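Local coordinates for protein glycerol dehydrogenase (Schizosaccharomyces pombe, PDB 1TA9) that serves as a glycerol dehydrogenase in glycerol assimilation, probably oxidising glycerol to dihydroxyacetone with NAD(+) at a zinc-containing active site, at residues B[74-79]-B[214-219]; B[80-85]-B[108-113]; B[98-103]-B[123-128]; B[148-153]-B[173-178]. All blocks are in the same frame, centred on the assembly; numbering follows the deposited sequence.

Contact 1 of 4, residues B[74-79]-B[214-219]; sequences QGRHAF and DTDVIV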
loop_
_atom_site.group_PDB
_atom_site.type_symbol
_atom_site.label_atom_id
_atom_site.label_comp_id
_atom_site.label_asym_id
_atom_site.label_seq_id
_atom_site.Cartn_x
_atom_site.Cartn_y
_atom_site.Cartn_z
ATOM N N GLN B 74 -29.451 -24.664 11.896
ATOM C CA GLN B 74 -30.036 -23.989 10.741
ATOM C C GLN B 74 -29.897 -24.820 9.456
ATOM O O GLN B 74 -28.797 -25.227 9.085
ATOM C CB GLN B 74 -29.331 -22.642 10.567
ATOM C CG GLN B 74 -29.709 -21.859 9.334
ATOM C CD GLN B 74 -28.759 -20.701 9.089
ATOM O OE1 GLN B 74 -28.434 -19.948 10.008
ATOM N NE2 GLN B 74 -28.313 -20.548 7.845
ATOM N N GLY B 75 -31.012 -25.060 8.769
ATOM C CA GLY B 75 -30.947 -25.830 7.539
ATOM C C GLY B 75 -32.271 -25.866 6.800
ATOM O O GLY B 75 -33.327 -25.662 7.394
ATOM N N ARG B 76 -32.222 -26.129 5.498
ATOM C CA ARG B 76 -33.442 -26.173 4.708
ATOM C C ARG B 76 -34.198 -27.468 4.980
ATOM O O ARG B 76 -33.632 -28.556 4.877
ATOM C CB ARG B 76 -33.118 -26.062 3.218
ATOM C CG ARG B 76 -34.347 -25.756 2.385
ATOM C CD ARG B 76 -34.022 -25.550 0.925
ATOM N NE ARG B 76 -35.138 -24.888 0.262
ATOM C CZ ARG B 76 -35.134 -24.467 -0.998
ATOM N NH1 ARG B 76 -34.064 -24.642 -1.763
ATOM N NH2 ARG B 76 -36.203 -23.851 -1.485
ATOM N N HIS B 77 -35.474 -27.336 5.332
ATOM C CA HIS B 77 -36.334 -28.478 5.643
ATOM C C HIS B 77 -35.951 -29.082 6.990
ATOM O O HIS B 77 -36.365 -30.191 7.325
ATOM C CB HIS B 77 -36.226 -29.549 4.550
ATOM C CG HIS B 77 -36.532 -29.041 3.176
ATOM N ND1 HIS B 77 -37.742 -28.471 2.847
ATOM C CD2 HIS B 77 -35.780 -29.003 2.050
ATOM C CE1 HIS B 77 -37.724 -28.104 1.577
ATOM N NE2 HIS B 77 -36.544 -28.415 1.071
ATOM N N ALA B 78 -35.170 -28.336 7.767
ATOM C CA ALA B 78 -34.713 -28.799 9.072
ATOM C C ALA B 78 -35.834 -29.268 9.992
ATOM O O ALA B 78 -35.642 -30.201 10.768
ATOM C CB ALA B 78 -33.903 -27.703 9.758
ATOM N N PHE B 79 -37.000 -28.630 9.919
ATOM C CA PHE B 79 -38.107 -29.032 10.779
ATOM C C PHE B 79 -38.503 -30.492 10.565
ATOM O O PHE B 79 -39.141 -31.089 11.428
ATOM C CB PHE B 79 -39.336 -28.136 10.570
ATOM C CG PHE B 79 -39.177 -26.735 11.110
ATOM C CD1 PHE B 79 -38.216 -26.441 12.074
ATOM C CD2 PHE B 79 -40.021 -25.716 10.677
ATOM C CE1 PHE B 79 -38.098 -25.149 12.600
ATOM C CE2 PHE B 79 -39.912 -24.426 11.196
ATOM C CZ PHE B 79 -38.946 -24.142 12.163
ATOM N N ASP B 214 -35.559 -23.389 10.177
ATOM C CA ASP B 214 -35.762 -24.095 8.918
ATOM C C ASP B 214 -35.712 -23.007 7.846
ATOM O O ASP B 214 -36.614 -22.178 7.743
ATOM C CB ASP B 214 -37.118 -24.808 8.916
ATOM C CG ASP B 214 -37.350 -25.632 7.653
ATOM O OD1 ASP B 214 -38.006 -26.696 7.748
ATOM O OD2 ASP B 214 -36.893 -25.218 6.567
ATOM N N THR B 215 -34.642 -23.002 7.058
ATOM C CA THR B 215 -34.469 -21.976 6.040
ATOM C C THR B 215 -35.432 -22.043 4.854
ATOM O O THR B 215 -35.501 -21.103 4.060
ATOM C CB THR B 215 -33.016 -21.950 5.544
ATOM O OG1 THR B 215 -32.607 -23.271 5.179
ATOM C CG2 THR B 215 -32.097 -21.434 6.651
ATOM N N ASP B 216 -36.180 -23.135 4.727
ATOM C CA ASP B 216 -37.150 -23.215 3.638
ATOM C C ASP B 216 -38.313 -22.317 4.038
ATOM O O ASP B 216 -38.962 -21.692 3.197
ATOM C CB ASP B 216 -37.636 -24.647 3.425
ATOM C CG ASP B 216 -38.496 -24.783 2.181
ATOM O OD1 ASP B 216 -39.735 -24.890 2.312
ATOM O OD2 ASP B 216 -37.931 -24.767 1.066
ATOM N N VAL B 217 -38.572 -22.253 5.339
ATOM C CA VAL B 217 -39.635 -21.400 5.855
ATOM C C VAL B 217 -39.179 -19.945 5.735
ATOM O O VAL B 217 -39.949 -19.064 5.345
ATOM C CB VAL B 217 -39.927 -21.708 7.333
ATOM C CG1 VAL B 217 -40.920 -20.694 7.897
ATOM C CG2 VAL B 217 -40.474 -23.124 7.469
ATOM N N ILE B 218 -37.916 -19.703 6.065
ATOM C CA ILE B 218 -37.367 -18.355 5.999
ATOM C C ILE B 218 -37.353 -17.796 4.571
ATOM O O ILE B 218 -37.761 -16.655 4.344
ATOM C CB ILE B 218 -35.918 -18.309 6.567
ATOM C CG1 ILE B 218 -35.872 -18.913 7.974
ATOM C CG2 ILE B 218 -35.420 -16.877 6.595
ATOM C CD1 ILE B 218 -36.828 -18.273 8.971
ATOM N N VAL B 219 -36.906 -18.596 3.606
ATOM C CA VAL B 219 -36.824 -18.123 2.223
ATOM C C VAL B 219 -38.196 -17.862 1.592
ATOM O O VAL B 219 -38.302 -17.099 0.633
ATOM C CB VAL B 219 -36.028 -19.115 1.331
ATOM C CG1 VAL B 219 -36.910 -20.276 0.908
ATOM C CG2 VAL B 219 -35.455 -18.387 0.113
#
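Asp214, the last residue of strand 210-214, sends its side chain into the turn that follows strand 71-75. Its CB lies over the middle of the Phe79 ring, 3.4 Å from the centroid and almost on the ring normal, a CH-pi contact. CG is anti to the backbone N (chi1 -177°), which carries the carboxylate beyond the ring toward the amides of His77 and Phe79, its plane 72° from that of the ring. Asp214 OD1 accepts from Phe79 N at 3.1 Å, and Asp214 OD2 from His77 N at 2.8 Å; both donors stand above the carboxylate plane. Along its anti lone pair OD2 takes a further bond, from Asp216 N at 2.9 Å, which makes Asp214 the N-cap of helix 215-220. One carboxylate therefore caps a helix and pins the type II turn Gly75-Ala78, at the place where two neighbouring parallel strands of the Rossmann-like nucleotide-binding domain end together. The proximity of the helix N-terminus probably helps to stabilise its charge. Backbone bonding continues the link: Gly75 O receives Thr215 N at 3.0 Å as well as the turn's own Ala78 N. Farther out, the extended chain of Arg76 passes one face of the His77 ring and turns its guanidinium edge to Asp216, where NE at 2.9 Å and NH2 at 3.2 Å both grip OD2 in a salt bridge. Each partner has a second ion pair, Asp216 OD1 with Arg220, and Arg76 NH1 with Asp412 of a third subunit.

Contact 2 of 4, residues B[80-85]-B[108-113]; sequences TRSYMY and NKIVDS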
loop_
_atom_site.group_PDB
_atom_site.type_symbol
_atom_site.label_atom_id
_atom_site.label_comp_id
_atom_site.label_asym_id
_atom_site.label_seq_id
_atom_site.Cartn_x
_atom_site.Cartn_y
_atom_site.Cartn_z
ATOM N N THR B 80 -38.128 -31.068 9.423
ATOM C CA THR B 80 -38.455 -32.468 9.151
ATOM C C THR B 80 -37.470 -33.382 9.869
ATOM O O THR B 80 -37.601 -34.605 9.830
ATOM C CB THR B 80 -38.414 -32.800 7.641
ATOM O OG1 THR B 80 -37.079 -32.638 7.145
ATOM C CG2 THR B 80 -39.365 -31.896 6.869
ATOM N N ARG B 81 -36.481 -32.774 10.516
ATOM C CA ARG B 81 -35.461 -33.500 11.270
ATOM C C ARG B 81 -35.507 -33.044 12.730
ATOM O O ARG B 81 -34.509 -33.123 13.442
ATOM C CB ARG B 81 -34.064 -33.211 10.703
ATOM C CG ARG B 81 -33.824 -33.701 9.284
ATOM C CD ARG B 81 -32.395 -33.405 8.833
ATOM N NE ARG B 81 -32.193 -32.001 8.482
ATOM C CZ ARG B 81 -32.629 -31.446 7.355
ATOM N NH1 ARG B 81 -33.295 -32.175 6.468
ATOM N NH2 ARG B 81 -32.392 -30.164 7.108
ATOM N N SER B 82 -36.667 -32.572 13.171
ATOM C CA SER B 82 -36.830 -32.077 14.536
ATOM C C SER B 82 -36.400 -33.017 15.661
ATOM O O SER B 82 -35.630 -32.625 16.536
ATOM C CB SER B 82 -38.283 -31.657 14.770
ATOM O OG SER B 82 -38.649 -30.589 13.918
ATOM N N TYR B 83 -36.892 -34.251 15.648
ATOM C CA TYR B 83 -36.559 -35.199 16.708
ATOM C C TYR B 83 -35.062 -35.351 16.944
ATOM O O TYR B 83 -34.606 -35.414 18.083
ATOM C CB TYR B 83 -37.169 -36.572 16.415
ATOM C CG TYR B 83 -36.980 -37.542 17.558
ATOM C CD1 TYR B 83 -35.974 -38.505 17.525
ATOM C CD2 TYR B 83 -37.782 -37.464 18.696
ATOM C CE1 TYR B 83 -35.766 -39.368 18.599
ATOM C CE2 TYR B 83 -37.585 -38.321 19.776
ATOM C CZ TYR B 83 -36.575 -39.269 19.720
ATOM O OH TYR B 83 -36.369 -40.109 20.791
ATOM N N MET B 84 -34.312 -35.415 15.855
ATOM C CA MET B 84 -32.862 -35.559 15.883
ATOM C C MET B 84 -32.187 -34.582 16.846
ATOM O O MET B 84 -31.181 -34.906 17.485
ATOM C CB MET B 84 -32.344 -35.349 14.462
ATOM C CG MET B 84 -30.863 -35.163 14.315
ATOM S SD MET B 84 -30.505 -34.941 12.564
ATOM C CE MET B 84 -28.719 -35.106 12.574
ATOM N N TYR B 85 -32.750 -33.387 16.951
ATOM C CA TYR B 85 -32.197 -32.367 17.827
ATOM C C TYR B 85 -32.983 -32.268 19.131
ATOM O O TYR B 85 -32.401 -32.189 20.214
ATOM C CB TYR B 85 -32.201 -31.024 17.100
ATOM C CG TYR B 85 -31.461 -31.069 15.779
ATOM C CD1 TYR B 85 -30.070 -31.164 15.742
ATOM C CD2 TYR B 85 -32.153 -31.042 14.567
ATOM C CE1 TYR B 85 -29.384 -31.230 14.530
ATOM C CE2 TYR B 85 -31.474 -31.110 13.348
ATOM C CZ TYR B 85 -30.092 -31.203 13.340
ATOM O OH TYR B 85 -29.413 -31.260 12.146
ATOM N N ASN B 108 -46.736 -27.882 12.053
ATOM C CA ASN B 108 -47.100 -29.294 12.006
ATOM C C ASN B 108 -45.947 -30.188 11.573
ATOM O O ASN B 108 -45.917 -31.374 11.905
ATOM C CB ASN B 108 -48.303 -29.511 11.082
ATOM C CG ASN B 108 -49.607 -29.088 11.726
ATOM O OD1 ASN B 108 -49.918 -29.506 12.840
ATOM N ND2 ASN B 108 -50.377 -28.261 11.029
ATOM N N LYS B 109 -45.001 -29.624 10.828
ATOM C CA LYS B 109 -43.848 -30.389 10.379
ATOM C C LYS B 109 -43.049 -30.825 11.606
ATOM O O LYS B 109 -42.550 -31.948 11.674
ATOM C CB LYS B 109 -42.975 -29.537 9.454
ATOM C CG LYS B 109 -43.702 -29.040 8.211
ATOM C CD LYS B 109 -42.798 -28.171 7.347
ATOM C CE LYS B 109 -43.557 -27.565 6.178
ATOM N NZ LYS B 109 -44.111 -28.600 5.263
ATOM N N ILE B 110 -42.938 -29.926 12.579
ATOM C CA ILE B 110 -42.214 -30.223 13.807
ATOM C C ILE B 110 -42.967 -31.302 14.587
ATOM O O ILE B 110 -42.381 -32.301 15.005
ATOM C CB ILE B 110 -42.066 -28.951 14.677
ATOM C CG1 ILE B 110 -41.184 -27.931 13.942
ATOM C CG2 ILE B 110 -41.471 -29.305 16.035
ATOM C CD1 ILE B 110 -41.080 -26.591 14.634
ATOM N N VAL B 111 -44.270 -31.102 14.764
ATOM C CA VAL B 111 -45.096 -32.056 15.494
ATOM C C VAL B 111 -45.003 -33.449 14.877
ATOM O O VAL B 111 -44.800 -34.433 15.585
ATOM C CB VAL B 111 -46.577 -31.611 15.515
ATOM C CG1 VAL B 111 -47.429 -32.643 16.249
ATOM C CG2 VAL B 111 -46.697 -30.252 16.190
ATOM N N ASP B 112 -45.142 -33.526 13.557
ATOM C CA ASP B 112 -45.071 -34.805 12.858
ATOM C C ASP B 112 -43.769 -35.545 13.139
ATOM O O ASP B 112 -43.778 -36.748 13.396
ATOM C CB ASP B 112 -45.223 -34.599 11.347
ATOM C CG ASP B 112 -46.645 -34.247 10.946
ATOM O OD1 ASP B 112 -46.876 -33.958 9.752
ATOM O OD2 ASP B 112 -47.534 -34.262 11.823
ATOM N N SER B 113 -42.650 -34.826 13.087
ATOM C CA SER B 113 -41.342 -35.424 13.331
ATOM C C SER B 113 -41.248 -36.047 14.720
ATOM O O SER B 113 -40.794 -37.180 14.872
ATOM C CB SER B 113 -40.240 -34.370 13.173
ATOM O OG SER B 113 -38.972 -34.912 13.495
HETATM O O HOH W 1 -37.624 -36.560 11.747
#
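Ser82 and Ser113 point their CB atoms at each other across the gap between the short helix 82-86 and helix 100-115, and these meet at 3.7 Å. Their hydroxyls then diverge. In Ser113 OG is anti to the backbone N (chi1 176°), so it reaches across to the start of the other helix and accepts from Tyr83 N at 3.1 Å in a nearly straight bond (171° at the hydrogen). In Ser82 OG is anti to the carbonyl carbon, beside the backbone N (chi1 -63°); it turns to the flank of Ile110, 3.6 Å from Ile110 CA, while its polar partner is Phe79 O in the preceding turn. Of the Tyr83 side chain, CB alone comes near Ser113, because CG is anti to the backbone N and swings the ring off toward Leu114, Asn117 and Met119. With such small groups between them the backbones come close, Ser82 CA to Ile110 CA being 5.7 Å. A water donates to Thr80 O at 2.7 Å and is hydrogen-bonded to Ser113 OG at 2.8 Å, linking it to the turn before helix 82-86. Helix 100-115 connects strands 93-98 and 120-125 of a beta-alpha-beta unit and helix 82-86 follows strand 71-75, so two helices of the Rossmann-like domain pack together. Tyr85 OH and Arg81 both bind Asp63 of a second subunit, by hydrogen bond and salt bridge respectively. Ser113 OG supplies the acceptor for a first-turn amide that has no preceding turn to pair with; between these two segments polar contacts prevail over apolar packing.

Contact 3 of 4, residues B[98-103]-B[123-128]; sequences ADQNVW and KLVFGG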
loop_
_atom_site.group_PDB
_atom_site.type_symbol
_atom_site.label_atom_id
_atom_site.label_comp_id
_atom_site.label_asym_id
_atom_site.label_seq_id
_atom_site.Cartn_x
_atom_site.Cartn_y
_atom_site.Cartn_z
ATOM N N ALA B 98 -47.510 -21.991 18.917
ATOM C CA ALA B 98 -47.464 -21.167 17.710
ATOM C C ALA B 98 -48.841 -20.583 17.415
ATOM O O ALA B 98 -49.856 -21.204 17.728
ATOM C CB ALA B 98 -46.992 -22.004 16.524
ATOM N N ASP B 99 -48.883 -19.389 16.828
ATOM C CA ASP B 99 -50.168 -18.785 16.492
ATOM C C ASP B 99 -50.744 -19.605 15.340
ATOM O O ASP B 99 -50.045 -20.435 14.764
ATOM C CB ASP B 99 -50.001 -17.304 16.107
ATOM C CG ASP B 99 -49.207 -17.101 14.827
ATOM O OD1 ASP B 99 -48.679 -15.982 14.639
ATOM O OD2 ASP B 99 -49.116 -18.035 14.005
ATOM N N GLN B 100 -52.008 -19.383 14.999
ATOM C CA GLN B 100 -52.637 -20.160 13.939
ATOM C C GLN B 100 -51.916 -20.078 12.599
ATOM O O GLN B 100 -51.809 -21.073 11.884
ATOM C CB GLN B 100 -54.095 -19.734 13.771
ATOM C CG GLN B 100 -54.941 -20.751 13.028
ATOM C CD GLN B 100 -54.761 -22.158 13.572
ATOM O OE1 GLN B 100 -53.909 -22.914 13.102
ATOM N NE2 GLN B 100 -55.553 -22.510 14.578
ATOM N N ASN B 101 -51.423 -18.891 12.265
ATOM C CA ASN B 101 -50.718 -18.681 11.009
ATOM C C ASN B 101 -49.518 -19.621 10.886
ATOM O O ASN B 101 -49.331 -20.274 9.857
ATOM C CB ASN B 101 -50.251 -17.226 10.915
ATOM C CG ASN B 101 -49.674 -16.882 9.557
ATOM O OD1 ASN B 101 -49.115 -15.799 9.362
ATOM N ND2 ASN B 101 -49.812 -17.796 8.604
ATOM N N VAL B 102 -48.709 -19.694 11.939
ATOM C CA VAL B 102 -47.530 -20.548 11.920
ATOM C C VAL B 102 -47.896 -22.026 11.899
ATOM O O VAL B 102 -47.173 -22.839 11.320
ATOM C CB VAL B 102 -46.608 -20.249 13.119
ATOM C CG1 VAL B 102 -45.427 -21.199 13.118
ATOM C CG2 VAL B 102 -46.114 -18.811 13.038
ATOM N N TRP B 103 -49.016 -22.383 12.527
ATOM C CA TRP B 103 -49.446 -23.778 12.522
ATOM C C TRP B 103 -49.750 -24.184 11.085
ATOM O O TRP B 103 -49.403 -25.281 10.648
ATOM C CB TRP B 103 -50.698 -23.974 13.389
ATOM C CG TRP B 103 -50.393 -24.238 14.833
ATOM C CD1 TRP B 103 -50.625 -23.406 15.889
ATOM C CD2 TRP B 103 -49.773 -25.410 15.374
ATOM N NE1 TRP B 103 -50.185 -23.984 17.056
ATOM C CE2 TRP B 103 -49.657 -25.215 16.769
ATOM C CE3 TRP B 103 -49.300 -26.607 14.816
ATOM C CZ2 TRP B 103 -49.086 -26.174 17.614
ATOM C CZ3 TRP B 103 -48.732 -27.560 15.657
ATOM C CH2 TRP B 103 -48.630 -27.335 17.042
ATOM N N LYS B 123 -50.152 -29.558 21.583
ATOM C CA LYS B 123 -50.243 -28.469 20.623
ATOM C C LYS B 123 -51.073 -27.315 21.167
ATOM O O LYS B 123 -52.282 -27.443 21.374
ATOM C CB LYS B 123 -50.844 -28.987 19.314
ATOM C CG LYS B 123 -50.042 -30.123 18.688
ATOM C CD LYS B 123 -50.694 -30.655 17.419
ATOM C CE LYS B 123 -52.048 -31.283 17.707
ATOM N NZ LYS B 123 -52.669 -31.843 16.473
ATOM N N LEU B 124 -50.415 -26.187 21.405
ATOM C CA LEU B 124 -51.086 -25.003 21.923
ATOM C C LEU B 124 -51.078 -23.885 20.889
ATOM O O LEU B 124 -50.125 -23.740 20.120
ATOM C CB LEU B 124 -50.400 -24.517 23.200
ATOM C CG LEU B 124 -50.293 -25.503 24.363
ATOM C CD1 LEU B 124 -49.597 -24.821 25.528
ATOM C CD2 LEU B 124 -51.679 -25.986 24.776
ATOM N N VAL B 125 -52.144 -23.094 20.870
ATOM C CA VAL B 125 -52.239 -21.991 19.929
ATOM C C VAL B 125 -52.033 -20.660 20.640
ATOM O O VAL B 125 -52.778 -20.310 21.553
ATOM C CB VAL B 125 -53.614 -21.962 19.226
ATOM C CG1 VAL B 125 -53.665 -20.803 18.239
ATOM C CG2 VAL B 125 -53.860 -23.278 18.513
ATOM N N PHE B 126 -51.009 -19.924 20.223
ATOM C CA PHE B 126 -50.727 -18.628 20.817
ATOM C C PHE B 126 -51.845 -17.692 20.388
ATOM O O PHE B 126 -52.155 -17.593 19.199
ATOM C CB PHE B 126 -49.382 -18.093 20.322
ATOM C CG PHE B 126 -48.988 -16.782 20.937
ATOM C CD1 PHE B 126 -48.559 -15.727 20.137
ATOM C CD2 PHE B 126 -49.042 -16.600 22.316
ATOM C CE1 PHE B 126 -48.190 -14.506 20.703
ATOM C CE2 PHE B 126 -48.674 -15.383 22.891
ATOM C CZ PHE B 126 -48.248 -14.333 22.081
ATOM N N GLY B 127 -52.452 -17.013 21.354
ATOM C CA GLY B 127 -53.537 -16.101 21.045
ATOM C C GLY B 127 -53.068 -14.793 20.439
ATOM O O GLY B 127 -53.858 -13.863 20.273
ATOM N N GLY B 128 -51.783 -14.718 20.110
ATOM C CA GLY B 128 -51.243 -13.505 19.522
ATOM C C GLY B 128 -50.981 -12.439 20.566
ATOM O O GLY B 128 -50.228 -11.495 20.327
HETATM O O HOH W 2 -53.229 -17.531 16.646
#
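The carbonyl of Leu124 is approached by two donors from the neighbouring segment. Trp103 NE1 gives a bond of 3.1 Å to Leu124 O, which lies in the indole plane, although the nitrogen itself stands above the plane of the carbonyl; Ala98 N adds a weak bond of 3.4 Å to that oxygen. One step along, Phe126 N donates to Ala98 O at 3.0 Å. The indole is bordered by aliphatic groups: the CB and CG of Lys123 meet the six-membered ring obliquely, with CG 3.5 Å from Trp103 CH2, and Val125 CG2 touches the pyrrole end in the same slanting way, while the CB of Ala98 lies over one face, toward the rim.

What sets Trp103 in place is the start of helix 100-115. Asp99, its CG in the crowded position between N and carbonyl carbon (chi1 66°), caps this end through a bond from Val102 N to Asp99 OD2 of 2.7 Å. A water bridges Gln100 N and Phe126 O, continuing the pairing beyond the strand. Such a strand end, capped helix and next parallel strand form the beta-alpha-beta crossover of a Rossmann-like domain, and Asp99, at the carboxyl end of strand 93-98, probably binds NAD(+).

Contact 4 of 4, residues B[148-153]-B[173-178]; sequences VIIGVG and IICPTT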
loop_
_atom_site.group_PDB
_atom_site.type_symbol
_atom_site.label_atom_id
_atom_site.label_comp_id
_atom_site.label_asym_id
_atom_site.label_seq_id
_atom_site.Cartn_x
_atom_site.Cartn_y
_atom_site.Cartn_z
ATOM N N VAL B 148 -40.148 -30.103 27.663
ATOM C CA VAL B 148 -39.603 -28.937 26.982
ATOM C C VAL B 148 -40.699 -28.099 26.334
ATOM O O VAL B 148 -41.753 -28.613 25.958
ATOM C CB VAL B 148 -38.589 -29.371 25.892
ATOM C CG1 VAL B 148 -39.305 -30.167 24.802
ATOM C CG2 VAL B 148 -37.899 -28.153 25.296
ATOM N N ILE B 149 -40.441 -26.802 26.215
ATOM C CA ILE B 149 -41.387 -25.879 25.607
ATOM C C ILE B 149 -40.805 -25.437 24.268
ATOM O O ILE B 149 -39.698 -24.906 24.217
ATOM C CB ILE B 149 -41.598 -24.627 26.488
ATOM C CG1 ILE B 149 -41.996 -25.041 27.910
ATOM C CG2 ILE B 149 -42.666 -23.734 25.874
ATOM C CD1 ILE B 149 -43.307 -25.787 27.996
ATOM N N ILE B 150 -41.553 -25.662 23.191
ATOM C CA ILE B 150 -41.101 -25.287 21.858
ATOM C C ILE B 150 -41.923 -24.134 21.289
ATOM O O ILE B 150 -43.122 -24.281 21.035
ATOM C CB ILE B 150 -41.208 -26.476 20.881
ATOM C CG1 ILE B 150 -40.515 -27.704 21.472
ATOM C CG2 ILE B 150 -40.579 -26.105 19.544
ATOM C CD1 ILE B 150 -40.630 -28.948 20.604
ATOM N N GLY B 151 -41.273 -22.991 21.092
ATOM C CA GLY B 151 -41.946 -21.831 20.536
ATOM C C GLY B 151 -41.620 -21.694 19.060
ATOM O O GLY B 151 -40.450 -21.624 18.682
ATOM N N VAL B 152 -42.649 -21.654 18.218
ATOM C CA VAL B 152 -42.448 -21.541 16.778
ATOM C C VAL B 152 -43.130 -20.296 16.214
ATOM O O VAL B 152 -44.350 -20.166 16.293
ATOM C CB VAL B 152 -43.017 -22.782 16.043
ATOM C CG1 VAL B 152 -42.593 -22.763 14.578
ATOM C CG2 VAL B 152 -42.547 -24.057 16.723
ATOM N N GLY B 153 -42.346 -19.381 15.645
ATOM C CA GLY B 153 -42.926 -18.177 15.077
ATOM C C GLY B 153 -42.136 -16.898 15.291
ATOM O O GLY B 153 -40.906 -16.900 15.252
ATOM N N ILE B 173 -36.928 -24.388 23.380
ATOM C CA ILE B 173 -36.482 -24.534 22.004
ATOM C C ILE B 173 -37.211 -23.444 21.223
ATOM O O ILE B 173 -38.442 -23.423 21.156
ATOM C CB ILE B 173 -36.814 -25.939 21.447
ATOM C CG1 ILE B 173 -36.011 -26.995 22.221
ATOM C CG2 ILE B 173 -36.472 -26.013 19.961
ATOM C CD1 ILE B 173 -36.161 -28.414 21.700
ATOM N N ILE B 174 -36.436 -22.532 20.646
ATOM C CA ILE B 174 -36.974 -21.393 19.906
ATOM C C ILE B 174 -36.792 -21.583 18.402
ATOM O O ILE B 174 -35.675 -21.783 17.925
ATOM C CB ILE B 174 -36.261 -20.100 20.352
ATOM C CG1 ILE B 174 -36.314 -19.973 21.880
ATOM C CG2 ILE B 174 -36.905 -18.889 19.698
ATOM C CD1 ILE B 174 -37.717 -19.811 22.462
ATOM N N CYS B 175 -37.896 -21.511 17.660
ATOM C CA CYS B 175 -37.859 -21.708 16.217
ATOM C C CYS B 175 -38.398 -20.507 15.454
ATOM O O CYS B 175 -39.591 -20.434 15.156
ATOM C CB CYS B 175 -38.675 -22.945 15.842
ATOM S SG CYS B 175 -38.366 -24.368 16.894
ATOM N N PRO B 176 -37.526 -19.546 15.127
ATOM C CA PRO B 176 -37.978 -18.367 14.390
ATOM C C PRO B 176 -38.453 -18.755 12.990
ATOM O O PRO B 176 -37.839 -19.599 12.335
ATOM C CB PRO B 176 -36.737 -17.475 14.372
ATOM C CG PRO B 176 -35.613 -18.457 14.390
ATOM C CD PRO B 176 -36.078 -19.482 15.398
ATOM N N THR B 177 -39.542 -18.140 12.537
ATOM C CA THR B 177 -40.086 -18.437 11.217
ATOM C C THR B 177 -39.753 -17.349 10.194
ATOM O O THR B 177 -40.150 -17.421 9.027
ATOM C CB THR B 177 -41.608 -18.654 11.288
ATOM O OG1 THR B 177 -42.226 -17.542 11.944
ATOM C CG2 THR B 177 -41.912 -19.931 12.065
ATOM N N THR B 178 -39.018 -16.342 10.653
ATOM C CA THR B 178 -38.547 -15.251 9.808
ATOM C C THR B 178 -37.222 -14.849 10.437
ATOM O O THR B 178 -36.960 -15.171 11.594
ATOM C CB THR B 178 -39.481 -14.024 9.825
ATOM O OG1 THR B 178 -39.626 -13.555 11.169
ATOM C CG2 THR B 178 -40.850 -14.376 9.251
HETATM O O HOH W 3 -39.461 -15.244 13.774
#
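Strands 148-153 and 172-176 run parallel, their axes 4.8 Å apart and 9° from alignment, and their middle is packed tightly. Gly151 sits at the centre of the ladder: Gly151 N donates to Ile173 O at 2.9 Å, and Gly151 O receives Cys175 N at 2.8 Å, both nearly along the C=O axis. Ile150 and Ile173 lie side by side on one face of the sheet, pointing the same way, and Ile150 CG2 reaches Cys175 SG at 3.9 Å, beside Val152 on that face.

Toward the C-terminal ends the pairing loosens. Thr177 N meets Gly153 O at 3.3 Å from well above the carbonyl plane, and a water donates to this same Gly153 O at 2.6 Å while also bonding Thr178 OG1. Thr177 closes over the backbone, its OG1 3.3 Å from Gly153 CA. Thr177 and Thr178, partly exposed, probably help bind NAD(+), as expected at the carboxyl edge of a Rossmann-like sheet.

Helix 155-167 packs on the face of Ile174 and Pro176 through Met158, and helix 100-115 on that of Val152 through Val102 and Ile110; strand 93-98 borders 148-153, and strand 210-214 flanks 172-176.

Contacts 1, 3 and 4 belong to one six-stranded parallel sheet: contact 1 joins 71-75, an outermost strand within this chain, to helix 215-220, contact 4 lies at the centre and contact 3 at the far edge. Contact 2 lies on the face of the sheet that carries Val152 and Cys175. Phe79 CG meets Ile110 CG1 at 3.7 Å, and Ile110 CD1 meets Val152 CG2 at 3.6 Å, so Ile110 bridges contacts 1 and 4. Contacts 3 and 4 come together where Ala98 CB approaches Val152 O at 3.2 Å, and Asp99, Thr177 and Thr178 probably line the NAD(+) site there. The zinc lies about 13 Å from the side chain of Pro176.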